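Local coordinates for solute-binding protein Csal_2479 (Chromohalobacter salexigens, PDB 4P1L), which binds D-glucuronate in vitro and probably delivers it to the permease of a tripartite ATP-independent periplasmic (TRAP) transport system, at residues N88-P94 and V168-D172; L102-F108 and T227-P233; M114-M118 and I321-Q325. All coordinates share one frame; numbering follows the deposited sequence.

Interaction 1: N88-P94 and V168-D172; sequences NMGPMGP and VMNND. With BDP (beta-D-glucopyranuronic acid), chain C.
N88 and the selenomethionine M169 meet beside the bound glucuronate, and both touch it. M169 SE lies 3.5 Å from C6 of BDP, against the sugar's carboxylate, while N88 CB is 3.4 Å from BDP O3. Between the two residues, M169 CE comes within 3.7 Å of N88 OD1, the side chains crossing at about a right angle; the bend at chi3 (-68°) turns the methyl toward the asparagine. P91 CD packs on M169 SE at 4.1 Å. N88 is itself positioned: OD1 accepts from G90 N at 2.8 Å in an Asx turn, and ND2 bonds to E234, a glucuronate-binding residue. One step further out, N171 ND2 donates to G90 O over 3.1 Å in a nearly straight bond (162° at the hydrogen), with the acceptor in the amide plane. G93 N reaches the same carbonyl oxygen from the opposite face of its plane, closing the type I turn G90-G93, so two donors grip this oxygen. N171 ND2 also bonds to N100, and its OD1 caps L173 N at the start of helix 172-181. Two loops, each following a strand, thus converge at the ligand pocket, as in the substrate cleft of TRAP solute-binding proteins.

Interaction 2: L102-F108 and T227-P233; sequences LSLPFIF and TEHLILP
The backbone of 102-108 folds through a type II turn, L104-I107, and meets the end of strand 223-230 with a direct hydrogen bond, F106 N to H229 O at 2.9 Å, its donor 37° out of the carbonyl plane. P105 CA adds a CA-H...O contact to the same oxygen. In F106, CG lies opposite the carbonyl carbon (chi1 -57°), which swings the ring over the H229 backbone: H229 CA sits 3.9 Å from the ring centroid and 21° off its normal, a CH-pi contact offset toward the rim, while F106 CZ touches H229 CB. Replacing F106 by an alanine would probably strip H229 CA and CB of the ring that covers them and open a gap beside the strand. This contact lies where strand 223-230 passes into strand 234-239, a crossing between the two main sheets of the solute-binding fold. Beyond it, F108 CB packs on I231 CB at 4.0 Å, and the edge of the F108 ring faces I231 O, a buried oxygen without a polar partner. L230 CD2 sits 3.4 Å from S103 O, and L232 CD2 is 3.3 Å from L102 O; both leucines also touch Y174 of helix 172-181. Water 1 donates to L102 O and L104 O, water 2 accepts from F108 N, and each takes a weak bond from I231 N.

Interaction 3: M114-M118 and I321-Q325; sequences MYRIM and IQDAQ
This is a small contact between two helix ends, burying 216 Å² in all: the last turn of helix 111-118 meets the end of helix 315-323 and the residues after it, close to the C-terminus, its centre about 16 Å from the centre of the chain. Its apolar part is carried by I117, whose CD1 touches I321 CG2 at 4.1 Å and Q325 CG at 3.7 Å, while its CG1 faces A324 CB at 4.1 Å. I117 CG1 stands anti to its carbonyl carbon (chi1 -73°), which carries CD1 across to the C-terminal segment, where the I117 side chain crosses that of Q325 at about a right angle. On the exposed flank, R116 supplies the polar link. R116 NH2 donates to A324 O over 2.9 Å, with 142° at the hydrogen, and the oxygen meets the edge of the guanidinium, 17° out of its plane. The same nitrogen forms a salt bridge with D113, nearly one turn back on its own helix, so this NH2 has two oxygen partners. The extended Q325 side chain brings its amide to the helix end: Q325 NE2 donates to I321 O at 2.9 Å from above the carbonyl plane. That nitrogen also bonds to I107 O, and OE1 accepts from K109 N. I122 and F126 of helix 121-132 line the I321 side as well. Far from the glucuronate pocket, this is plain helix-end packing, in which the chain's C-terminal residues lie against helix 111-118.

In the fold
Interactions 1 and 2 are buried near the middle of the chain, whereas interaction 3, with exposed R116 and A324 beside buried I117, lies further out. Segments 88-94 and 102-108 belong to the same connection between strand 84-88 and helix 111-118, the helix that then supplies 114-118. Interaction 1 borders interaction 2 through the M89 N to P233 O hydrogen bond and through L232 CD1, which packs on both N88 and M169. Q325 and F108 join interaction 2 to interaction 3, F108 packing on I321 and M114. The chemistry shifts accordingly: ligand contacts and asparagine amides in 1, backbone, waters and apolar groups in 2, an arginine and a glutamine around isoleucines in 3.

Interaction 1: N88-P94 and V168-D172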
loop_
_atom_site.group_PDB
_atom_site.type_symbol
_atom_site.label_atom_id
_atom_site.label_comp_id
_atom_site.label_asym_id
_atom_site.label_seq_id
_atom_site.Cartn_x
_atom_site.Cartn_y
_atom_site.Cartn_z
ATOM N N ASN A 88 3.647 2.769 0.969
ATOM C CA ASN A 88 2.847 1.568 1.187
ATOM C C ASN A 88 3.517 0.682 2.259
ATOM O O ASN A 88 4.758 0.528 2.294
ATOM C CB ASN A 88 2.679 0.817 -0.126
ATOM C CG ASN A 88 1.684 -0.330 -0.029
ATOM O OD1 ASN A 88 2.045 -1.438 0.375
ATOM N ND2 ASN A 88 0.445 -0.077 -0.408
HETATM N N MSE A 89 2.699 0.129 3.149
HETATM C CA MSE A 89 3.225 -0.683 4.254
HETATM C C MSE A 89 3.743 -2.044 3.841
HETATM O O MSE A 89 4.452 -2.701 4.613
HETATM C CB MSE A 89 2.183 -0.846 5.358
HETATM C CG MSE A 89 1.867 0.425 6.109
HETATM SE SE MSE A 89 3.417 1.195 7.104
HETATM C CE MSE A 89 3.091 0.274 8.796
ATOM N N GLY A 90 3.399 -2.490 2.631
ATOM C CA GLY A 90 3.940 -3.736 2.101
ATOM C C GLY A 90 5.459 -3.791 2.056
ATOM O O GLY A 90 6.075 -4.687 2.652
ATOM N N PRO A 91 6.082 -2.853 1.319
ATOM C CA PRO A 91 7.532 -2.741 1.265
ATOM C C PRO A 91 8.139 -2.368 2.592
ATOM O O PRO A 91 9.373 -2.445 2.738
ATOM C CB PRO A 91 7.772 -1.615 0.264
ATOM C CG PRO A 91 6.548 -1.490 -0.486
ATOM C CD PRO A 91 5.439 -1.920 0.377
HETATM N N MSE A 92 7.315 -1.948 3.546
HETATM C CA MSE A 92 7.825 -1.621 4.884
HETATM C C MSE A 92 8.079 -2.912 5.689
HETATM O O MSE A 92 8.854 -2.916 6.652
HETATM C CB MSE A 92 6.841 -0.710 5.615
HETATM C CG MSE A 92 7.313 -0.055 6.908
HETATM SE SE MSE A 92 8.804 1.167 6.586
HETATM C CE MSE A 92 7.874 2.452 5.448
ATOM N N GLY A 93 7.435 -4.004 5.293
ATOM C CA GLY A 93 7.543 -5.269 6.022
ATOM C C GLY A 93 8.960 -5.775 6.196
ATOM O O GLY A 93 9.367 -6.157 7.302
ATOM N N PRO A 94 9.740 -5.785 5.118
ATOM C CA PRO A 94 11.132 -6.231 5.279
ATOM C C PRO A 94 12.005 -5.327 6.161
ATOM O O PRO A 94 13.101 -5.734 6.536
ATOM C CB PRO A 94 11.661 -6.240 3.843
ATOM C CG PRO A 94 10.424 -6.542 2.998
ATOM C CD PRO A 94 9.265 -5.892 3.722
ATOM N N VAL A 168 4.715 -9.514 -7.891
ATOM C CA VAL A 168 4.364 -9.013 -6.571
ATOM C C VAL A 168 5.379 -7.963 -6.152
ATOM O O VAL A 168 6.429 -7.802 -6.785
ATOM C CB VAL A 168 4.312 -10.147 -5.518
ATOM C CG1 VAL A 168 3.168 -11.075 -5.805
ATOM C CG2 VAL A 168 5.634 -10.901 -5.439
HETATM N N MSE A 169 5.049 -7.223 -5.101
HETATM C CA MSE A 169 5.989 -6.307 -4.492
HETATM C C MSE A 169 7.034 -7.142 -3.750
HETATM O O MSE A 169 6.873 -8.367 -3.605
HETATM C CB MSE A 169 5.251 -5.379 -3.525
HETATM C CG MSE A 169 4.299 -4.429 -4.228
HETATM SE SE MSE A 169 3.535 -3.065 -3.048
HETATM C CE MSE A 169 2.432 -4.230 -1.970
ATOM N N ASN A 170 8.078 -6.487 -3.261
ATOM C CA ASN A 170 9.198 -7.226 -2.666
ATOM C C ASN A 170 8.992 -7.470 -1.180
ATOM O O ASN A 170 9.557 -6.782 -0.333
ATOM C CB ASN A 170 10.562 -6.555 -2.934
ATOM C CG ASN A 170 11.742 -7.510 -2.673
ATOM O OD1 ASN A 170 11.601 -8.743 -2.768
ATOM N ND2 ASN A 170 12.904 -6.943 -2.325
ATOM N N ASN A 171 8.129 -8.441 -0.892
ATOM C CA ASN A 171 7.922 -8.966 0.435
ATOM C C ASN A 171 7.692 -10.471 0.239
ATOM O O ASN A 171 6.842 -10.889 -0.546
ATOM C CB ASN A 171 6.728 -8.298 1.084
ATOM C CG ASN A 171 6.540 -8.702 2.526
ATOM O OD1 ASN A 171 6.761 -9.852 2.914
ATOM N ND2 ASN A 171 6.132 -7.740 3.340
ATOM N N ASP A 172 8.489 -11.282 0.921
ATOM C CA ASP A 172 8.444 -12.732 0.734
ATOM C C ASP A 172 7.035 -13.282 0.996
ATOM O O ASP A 172 6.654 -14.309 0.435
ATOM C CB ASP A 172 9.415 -13.444 1.693
ATOM C CG ASP A 172 10.879 -13.234 1.336
ATOM O OD1 ASP A 172 11.164 -12.658 0.267
ATOM O OD2 ASP A 172 11.738 -13.675 2.130
HETATM C C1 BDP C . 0.167 0.563 -5.079
HETATM C C2 BDP C . 0.821 1.317 -3.931
HETATM C C3 BDP C . 2.175 1.754 -4.344
HETATM C C4 BDP C . 2.955 0.528 -4.699
HETATM C C5 BDP C . 2.253 -0.265 -5.832
HETATM C C6 BDP C . 2.988 -1.552 -6.203
HETATM O O2 BDP C . 0.002 2.446 -3.676
HETATM O O3 BDP C . 2.825 2.361 -3.108
HETATM O O4 BDP C . 4.285 0.885 -5.114
HETATM O O5 BDP C . 0.958 -0.585 -5.429
HETATM O O6A BDP C . 2.265 -2.536 -6.565
HETATM O O1 BDP C . -1.081 0.108 -4.686
HETATM O O6B BDP C . 4.236 -1.570 -6.217
#

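Interaction 2: L102-F108 and T227-P233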
loop_
_atom_site.group_PDB
_atom_site.type_symbol
_atom_site.label_atom_id
_atom_site.label_comp_id
_atom_site.label_asym_id
_atom_site.label_seq_id
_atom_site.Cartn_x
_atom_site.Cartn_y
_atom_site.Cartn_z
ATOM N N LEU A 102 0.557 -6.528 8.435
ATOM C CA LEU A 102 -0.369 -5.906 7.508
ATOM C C LEU A 102 -0.358 -6.569 6.142
ATOM O O LEU A 102 -1.265 -6.363 5.345
ATOM C CB LEU A 102 -0.037 -4.415 7.353
ATOM C CG LEU A 102 -0.113 -3.633 8.644
ATOM C CD1 LEU A 102 0.418 -2.190 8.406
ATOM C CD2 LEU A 102 -1.515 -3.637 9.237
ATOM N N SER A 103 0.679 -7.353 5.877
ATOM C CA SER A 103 0.807 -8.076 4.605
ATOM C C SER A 103 0.319 -9.501 4.707
ATOM O O SER A 103 0.436 -10.264 3.753
ATOM C CB SER A 103 2.263 -8.056 4.140
ATOM O OG SER A 103 2.609 -6.766 3.691
ATOM N N LEU A 104 -0.247 -9.878 5.850
ATOM C CA LEU A 104 -0.904 -11.171 5.903
ATOM C C LEU A 104 -2.176 -11.104 5.057
ATOM O O LEU A 104 -3.012 -10.218 5.266
ATOM C CB LEU A 104 -1.176 -11.588 7.360
ATOM C CG LEU A 104 0.050 -11.936 8.224
ATOM C CD1 LEU A 104 -0.285 -11.966 9.731
ATOM C CD2 LEU A 104 0.647 -13.303 7.797
ATOM N N PRO A 105 -2.317 -12.013 4.078
ATOM C CA PRO A 105 -3.480 -11.964 3.191
ATOM C C PRO A 105 -4.798 -12.078 3.953
ATOM O O PRO A 105 -4.918 -12.894 4.873
ATOM C CB PRO A 105 -3.265 -13.154 2.236
ATOM C CG PRO A 105 -1.765 -13.339 2.235
ATOM C CD PRO A 105 -1.349 -13.043 3.660
ATOM N N PHE A 106 -5.766 -11.261 3.576
ATOM C CA PHE A 106 -7.106 -11.297 4.191
ATOM C C PHE A 106 -7.154 -10.927 5.675
ATOM O O PHE A 106 -8.138 -11.207 6.351
ATOM C CB PHE A 106 -7.762 -12.686 3.964
ATOM C CG PHE A 106 -7.875 -13.063 2.513
ATOM C CD1 PHE A 106 -8.907 -12.549 1.727
ATOM C CD2 PHE A 106 -6.941 -13.908 1.909
ATOM C CE1 PHE A 106 -9.009 -12.885 0.401
ATOM C CE2 PHE A 106 -7.057 -14.241 0.568
ATOM C CZ PHE A 106 -8.068 -13.728 -0.180
ATOM N N ILE A 107 -6.131 -10.280 6.212
ATOM C CA ILE A 107 -6.180 -9.964 7.629
ATOM C C ILE A 107 -7.292 -8.946 7.930
ATOM O O ILE A 107 -7.898 -8.989 8.997
ATOM C CB ILE A 107 -4.820 -9.513 8.204
ATOM C CG1 ILE A 107 -4.911 -9.574 9.728
ATOM C CG2 ILE A 107 -4.388 -8.152 7.653
ATOM C CD1 ILE A 107 -3.591 -9.501 10.404
ATOM N N PHE A 108 -7.548 -8.034 6.992
ATOM C CA PHE A 108 -8.654 -7.076 7.113
ATOM C C PHE A 108 -9.847 -7.548 6.271
ATOM O O PHE A 108 -9.662 -8.031 5.159
ATOM C CB PHE A 108 -8.240 -5.672 6.639
ATOM C CG PHE A 108 -7.188 -5.023 7.494
ATOM C CD1 PHE A 108 -7.468 -4.667 8.808
ATOM C CD2 PHE A 108 -5.916 -4.811 7.001
ATOM C CE1 PHE A 108 -6.509 -4.087 9.596
ATOM C CE2 PHE A 108 -4.951 -4.235 7.785
ATOM C CZ PHE A 108 -5.250 -3.886 9.096
ATOM N N THR A 227 -10.165 -11.103 -6.153
ATOM C CA THR A 227 -9.648 -11.795 -4.983
ATOM C C THR A 227 -9.595 -10.930 -3.703
ATOM O O THR A 227 -9.757 -11.475 -2.620
ATOM C CB THR A 227 -8.263 -12.362 -5.280
ATOM O OG1 THR A 227 -7.449 -11.339 -5.881
ATOM C CG2 THR A 227 -8.369 -13.592 -6.200
ATOM N N GLU A 228 -9.312 -9.617 -3.823
ATOM C CA GLU A 228 -9.323 -8.677 -2.707
ATOM C C GLU A 228 -8.510 -9.243 -1.534
ATOM O O GLU A 228 -8.931 -9.220 -0.372
ATOM C CB GLU A 228 -10.773 -8.308 -2.332
ATOM C CG GLU A 228 -11.489 -7.680 -3.515
ATOM C CD GLU A 228 -12.931 -7.301 -3.276
ATOM O OE1 GLU A 228 -13.378 -6.269 -3.816
ATOM O OE2 GLU A 228 -13.629 -8.043 -2.591
ATOM N N HIS A 229 -7.315 -9.723 -1.887
ATOM C CA HIS A 229 -6.475 -10.539 -1.015
ATOM C C HIS A 229 -5.579 -9.775 -0.034
ATOM O O HIS A 229 -5.112 -10.370 0.939
ATOM C CB HIS A 229 -5.625 -11.482 -1.874
ATOM C CG HIS A 229 -4.871 -10.799 -2.972
ATOM N ND1 HIS A 229 -5.195 -10.940 -4.304
ATOM C CD2 HIS A 229 -3.802 -9.969 -2.930
ATOM C CE1 HIS A 229 -4.372 -10.208 -5.032
ATOM N NE2 HIS A 229 -3.511 -9.617 -4.220
ATOM N N LEU A 230 -5.373 -8.474 -0.285
ATOM C CA LEU A 230 -4.559 -7.592 0.562
ATOM C C LEU A 230 -5.249 -6.251 0.677
ATOM O O LEU A 230 -5.767 -5.723 -0.302
ATOM C CB LEU A 230 -3.151 -7.379 -0.006
ATOM C CG LEU A 230 -2.195 -8.553 0.062
ATOM C CD1 LEU A 230 -1.064 -8.349 -0.927
ATOM C CD2 LEU A 230 -1.689 -8.778 1.488
ATOM N N ILE A 231 -5.272 -5.726 1.896
ATOM C CA ILE A 231 -5.775 -4.411 2.172
ATOM C C ILE A 231 -4.645 -3.745 2.972
ATOM O O ILE A 231 -4.477 -3.972 4.183
ATOM C CB ILE A 231 -7.090 -4.480 2.956
ATOM C CG1 ILE A 231 -8.200 -4.992 2.028
ATOM C CG2 ILE A 231 -7.436 -3.136 3.507
ATOM C CD1 ILE A 231 -9.439 -5.482 2.764
ATOM N N LEU A 232 -3.832 -2.974 2.260
ATOM C CA LEU A 232 -2.603 -2.444 2.811
ATOM C C LEU A 232 -2.795 -0.967 3.182
ATOM O O LEU A 232 -3.140 -0.126 2.329
ATOM C CB LEU A 232 -1.471 -2.612 1.805
ATOM C CG LEU A 232 -0.939 -4.064 1.692
ATOM C CD1 LEU A 232 -0.062 -4.231 0.453
ATOM C CD2 LEU A 232 -0.159 -4.414 2.966
ATOM N N PRO A 233 -2.573 -0.623 4.465
ATOM C CA PRO A 233 -2.494 0.800 4.766
ATOM C C PRO A 233 -1.269 1.418 4.108
ATOM O O PRO A 233 -0.324 0.692 3.774
ATOM C CB PRO A 233 -2.332 0.836 6.308
ATOM C CG PRO A 233 -2.822 -0.470 6.778
ATOM C CD PRO A 233 -2.392 -1.444 5.677
HETATM O O HOH W 1 -3.577 -7.718 4.137
HETATM O O HOH W 2 -6.278 -7.655 4.360
#

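Interaction 3: M114-M118 and I321-Q325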
loop_
_atom_site.group_PDB
_atom_site.type_symbol
_atom_site.label_atom_id
_atom_site.label_comp_id
_atom_site.label_asym_id
_atom_site.label_seq_id
_atom_site.Cartn_x
_atom_site.Cartn_y
_atom_site.Cartn_z
HETATM N N MSE A 114 -10.127 -1.579 8.134
HETATM C CA MSE A 114 -8.720 -1.195 8.238
HETATM C C MSE A 114 -8.581 0.240 8.749
HETATM O O MSE A 114 -7.776 0.512 9.660
HETATM C CB MSE A 114 -8.010 -1.401 6.895
HETATM C CG MSE A 114 -6.577 -0.931 6.845
HETATM SE SE MSE A 114 -6.377 0.997 6.496
HETATM C CE MSE A 114 -7.240 1.047 4.743
ATOM N N TYR A 115 -9.390 1.159 8.222
ATOM C CA TYR A 115 -9.354 2.548 8.696
ATOM C C TYR A 115 -9.646 2.685 10.188
ATOM O O TYR A 115 -8.928 3.387 10.920
ATOM C CB TYR A 115 -10.361 3.416 7.942
ATOM C CG TYR A 115 -10.040 3.722 6.501
ATOM C CD1 TYR A 115 -8.749 4.054 6.091
ATOM C CD2 TYR A 115 -11.039 3.721 5.546
ATOM C CE1 TYR A 115 -8.469 4.340 4.775
ATOM C CE2 TYR A 115 -10.759 4.033 4.219
ATOM C CZ TYR A 115 -9.474 4.340 3.853
ATOM O OH TYR A 115 -9.202 4.632 2.546
ATOM N N ARG A 116 -10.696 2.002 10.637
ATOM C CA ARG A 116 -11.100 2.035 12.041
ATOM C C ARG A 116 -9.975 1.525 12.938
ATOM O O ARG A 116 -9.654 2.127 13.981
ATOM C CB ARG A 116 -12.341 1.170 12.246
ATOM C CG ARG A 116 -12.797 1.125 13.679
ATOM C CD ARG A 116 -14.061 0.326 13.815
ATOM N NE ARG A 116 -13.752 -1.095 13.752
ATOM C CZ ARG A 116 -14.114 -1.908 12.769
ATOM N NH1 ARG A 116 -14.837 -1.463 11.740
ATOM N NH2 ARG A 116 -13.763 -3.181 12.827
ATOM N N ILE A 117 -9.370 0.423 12.521
ATOM C CA ILE A 117 -8.289 -0.187 13.282
ATOM C C ILE A 117 -7.039 0.680 13.310
ATOM O O ILE A 117 -6.432 0.890 14.364
ATOM C CB ILE A 117 -7.968 -1.606 12.727
ATOM C CG1 ILE A 117 -9.080 -2.578 13.132
ATOM C CG2 ILE A 117 -6.612 -2.085 13.220
ATOM C CD1 ILE A 117 -9.100 -3.858 12.359
HETATM N N MSE A 118 -6.658 1.213 12.158
HETATM C CA MSE A 118 -5.428 1.972 12.058
HETATM C C MSE A 118 -5.554 3.345 12.718
HETATM O O MSE A 118 -4.550 3.912 13.118
HETATM C CB MSE A 118 -4.989 2.124 10.580
HETATM C CG MSE A 118 -4.691 0.797 9.881
HETATM SE SE MSE A 118 -3.299 -0.259 10.813
HETATM C CE MSE A 118 -1.800 0.964 10.415
ATOM N N ILE A 321 -6.061 -7.660 15.739
ATOM C CA ILE A 321 -6.640 -7.157 14.510
ATOM C C ILE A 321 -7.814 -8.044 14.080
ATOM O O ILE A 321 -8.871 -7.550 13.676
ATOM C CB ILE A 321 -5.580 -7.055 13.402
ATOM C CG1 ILE A 321 -4.621 -5.895 13.719
ATOM C CG2 ILE A 321 -6.256 -6.855 12.032
ATOM C CD1 ILE A 321 -3.310 -5.934 12.913
ATOM N N GLN A 322 -7.635 -9.359 14.150
ATOM C CA GLN A 322 -8.699 -10.271 13.779
ATOM C C GLN A 322 -9.907 -10.083 14.705
ATOM O O GLN A 322 -11.045 -10.015 14.248
ATOM C CB GLN A 322 -8.240 -11.712 13.860
ATOM C CG GLN A 322 -7.108 -12.079 12.894
ATOM C CD GLN A 322 -6.592 -13.485 13.150
ATOM O OE1 GLN A 322 -6.416 -13.902 14.303
ATOM N NE2 GLN A 322 -6.363 -14.229 12.079
ATOM N N ASP A 323 -9.646 -9.994 15.999
ATOM C CA ASP A 323 -10.713 -9.900 16.979
ATOM C C ASP A 323 -11.474 -8.584 16.841
ATOM O O ASP A 323 -12.667 -8.527 17.132
ATOM C CB ASP A 323 -10.165 -10.057 18.401
ATOM C CG ASP A 323 -9.696 -11.488 18.700
ATOM O OD1 ASP A 323 -9.896 -12.384 17.861
ATOM O OD2 ASP A 323 -9.125 -11.706 19.787
ATOM N N ALA A 324 -10.814 -7.545 16.333
ATOM C CA ALA A 324 -11.439 -6.227 16.267
ATOM C C ALA A 324 -12.451 -6.150 15.123
ATOM O O ALA A 324 -13.083 -5.109 14.918
ATOM C CB ALA A 324 -10.381 -5.126 16.100
ATOM N N GLN A 325 -12.597 -7.225 14.361
ATOM C CA GLN A 325 -13.507 -7.203 13.220
ATOM C C GLN A 325 -14.656 -8.197 13.311
ATOM O O GLN A 325 -15.504 -8.256 12.426
ATOM C CB GLN A 325 -12.718 -7.458 11.940
ATOM C CG GLN A 325 -11.608 -6.476 11.760
ATOM C CD GLN A 325 -10.747 -6.833 10.592
ATOM O OE1 GLN A 325 -11.111 -6.569 9.452
ATOM N NE2 GLN A 325 -9.627 -7.494 10.859
#